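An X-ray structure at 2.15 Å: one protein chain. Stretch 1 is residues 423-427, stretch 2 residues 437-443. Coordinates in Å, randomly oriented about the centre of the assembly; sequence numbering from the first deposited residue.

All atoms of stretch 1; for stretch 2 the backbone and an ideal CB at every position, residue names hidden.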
# COMPACT_ATOMS: atom_id res chain seq x y z
N GLY A 423 -2.36 17.76 -3.98
CA GLY A 423 -3.30 16.65 -3.87
C GLY A 423 -3.13 15.76 -2.65
O GLY A 423 -4.09 15.20 -2.17
N VAL A 424 -1.91 15.65 -2.14
CA VAL A 424 -1.61 14.68 -1.07
C VAL A 424 -2.30 15.11 0.21
O VAL A 424 -2.17 16.25 0.62
CB VAL A 424 -0.08 14.49 -0.84
CG1 VAL A 424 0.60 15.82 -0.52
CG2 VAL A 424 0.17 13.50 0.31
N PRO A 425 -3.15 14.24 0.77
CA PRO A 425 -3.99 14.61 1.91
C PRO A 425 -3.25 14.57 3.23
O PRO A 425 -3.77 14.04 4.23
CB PRO A 425 -5.13 13.58 1.88
CG PRO A 425 -4.60 12.44 1.06
CD PRO A 425 -3.34 12.83 0.38
N ILE A 426 -2.10 15.24 3.27
CA ILE A 426 -1.25 15.21 4.44
C ILE A 426 -0.65 16.60 4.63
O ILE A 426 -0.08 17.17 3.69
CB ILE A 426 -0.11 14.17 4.28
CG1 ILE A 426 -0.72 12.78 3.98
CG2 ILE A 426 0.73 14.12 5.53
CD1 ILE A 426 0.29 11.72 3.51
N LEU A 427 -0.82 17.17 5.81
CA LEU A 427 -0.29 18.52 6.05
C LEU A 427 1.13 18.48 6.60
O LEU A 427 1.54 17.50 7.26
CB LEU A 427 -1.20 19.29 7.01
CG LEU A 427 -2.68 19.44 6.65
CD1 LEU A 427 -3.42 20.16 7.75
CD2 LEU A 427 -2.83 20.19 5.32
N UNK A 437 2.18 5.55 1.63
CA UNK A 437 1.19 4.53 1.89
C UNK A 437 -0.08 5.16 2.48
O UNK A 437 -1.22 4.84 2.08
CB UNK A 437 1.76 3.47 2.83
N UNK A 438 0.12 6.05 3.43
CA UNK A 438 -0.95 6.81 4.08
C UNK A 438 -1.79 7.63 3.08
O UNK A 438 -3.03 7.63 3.16
CB UNK A 438 -0.35 7.74 5.13
N UNK A 439 -1.12 8.24 2.10
CA UNK A 439 -1.82 8.93 1.00
C UNK A 439 -2.74 7.96 0.28
O UNK A 439 -3.91 8.26 0.02
CB UNK A 439 -0.82 9.54 0.01
N UNK A 440 -2.18 6.83 -0.13
CA UNK A 440 -2.93 5.91 -0.95
C UNK A 440 -4.04 5.25 -0.14
O UNK A 440 -5.14 5.00 -0.65
CB UNK A 440 -2.00 4.85 -1.55
N UNK A 441 -3.77 4.98 1.14
CA UNK A 441 -4.77 4.40 2.04
C UNK A 441 -5.93 5.38 2.25
O UNK A 441 -7.06 4.96 2.43
CB UNK A 441 -4.13 4.03 3.38
N UNK A 442 -5.62 6.68 2.29
CA UNK A 442 -6.66 7.71 2.31
C UNK A 442 -7.42 7.80 0.99
O UNK A 442 -8.62 8.07 0.98
CB UNK A 442 -6.04 9.07 2.64
N UNK A 443 -6.72 7.55 -0.11
CA UNK A 443 -7.35 7.32 -1.40
C UNK A 443 -8.37 6.21 -1.32
O UNK A 443 -9.49 6.32 -1.84
CB UNK A 443 -6.30 6.99 -2.46

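Stretch 2 is helical throughout and runs past an irregular segment whose Val424, Pro425 and Ile426 supply the contact surface; its backbone angles are helical at every position, so the choice of side chain depends largely on where each CA-to-CB bond points.

At position 437 this bond points away from stretch 1, and nothing of that stretch lies within 5.5 Å of the ideal CB. Stretch 1 therefore sets no requirement, and almost any helix-compatible residue would fit. The residue is Lys437, which stays clear of the contact; its carbonyl O accepts the helical hydrogen bond from the backbone N of position 441.

Position 438 points sideways, its ideal CB 4.3 Å from Ile426 CD1. A medium or long side chain could turn along Ile426, with either an apolar surface or a polar end beyond it. Glu438 occupies the site, with chi1 and chi2 both t, and this extended form carries its end nearer to stretch 1 than its first bond suggests. OE2 comes to 4.1 Å from Ile426 CG1, a contact without a hydrogen bond.

Position 439 is the most closely surrounded. The ideal CB, directed sideways, lies 4.1 Å from Val424 CG2, 4.2 Å from Pro425 CD and 4.3 Å from Ile426 CD1. Three apolar groups at such distances favour a small apolar residue, since the methyl group already reaches all of them. Ala439 meets this description: its CB packs against Val424 CG2 at 4.1 Å, with Pro425 CD and Ile426 CD1 completing the apolar cluster. Here the CA atoms of the two stretches also come closest, those of Val424 and Ala439 being 6.1 Å apart.

Position 440 points away and position 441 is out of reach, so stretch 1 discriminates among side chains at neither. They are Leu440, with chi1 m and chi2 t, and Ala441; neither touches stretch 1.

Position 442 points toward stretch 1, with its ideal CB 4.0 Å from Pro425 CG. Beyond the proline ring lies the carbonyl O of Pro425, an acceptor that a long side chain with a terminal donor could reach; a shorter apolar residue could still pack on the ring. The residue is Lys442. With chi1 m and chi2 to chi4 all t, its chain extends past the ring, CD lying 3.8 Å from Pro425 CG, and its NZ donates a hydrogen bond to Pro425 O at 2.8 Å. The same NZ forms a salt bridge with Glu438 OE2 at 3.5 Å, one helical turn earlier, so the ammonium group joins the backbone of stretch 1 to an acidic side chain of its own helix.

At position 443 the ideal CB finds nothing of stretch 1 within reach, but it would lie 2.9 Å from the carbonyl O of Leu440, a clash within the helix that favours a residue without CB. Gly443 avoids it, while its backbone N remains in the helical pattern through a 2.9 Å hydrogen bond to Ala439 O.

Stretch 2 (437-443) KEALAKG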
# COMPACT_ATOMS: atom_id res chain seq x y z
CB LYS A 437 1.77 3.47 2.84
CG LYS A 437 0.78 2.36 3.24
CD LYS A 437 -0.01 2.77 4.44
CE LYS A 437 0.91 2.95 5.67
NZ LYS A 437 0.17 2.55 6.94
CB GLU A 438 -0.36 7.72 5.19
CG GLU A 438 -1.38 8.60 5.88
CD GLU A 438 -0.79 9.46 7.01
OE1 GLU A 438 0.23 9.06 7.62
OE2 GLU A 438 -1.41 10.50 7.32
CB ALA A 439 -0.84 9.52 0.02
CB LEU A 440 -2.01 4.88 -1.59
CG LEU A 440 -1.24 5.35 -2.83
CD1 LEU A 440 -0.07 4.39 -3.06
CD2 LEU A 440 -2.14 5.40 -4.08
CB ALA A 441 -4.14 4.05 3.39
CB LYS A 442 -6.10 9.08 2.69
CG LYS A 442 -5.72 9.22 4.15
CD LYS A 442 -4.98 10.57 4.40
CE LYS A 442 -4.91 10.86 5.92
NZ LYS A 442 -4.27 12.20 6.23
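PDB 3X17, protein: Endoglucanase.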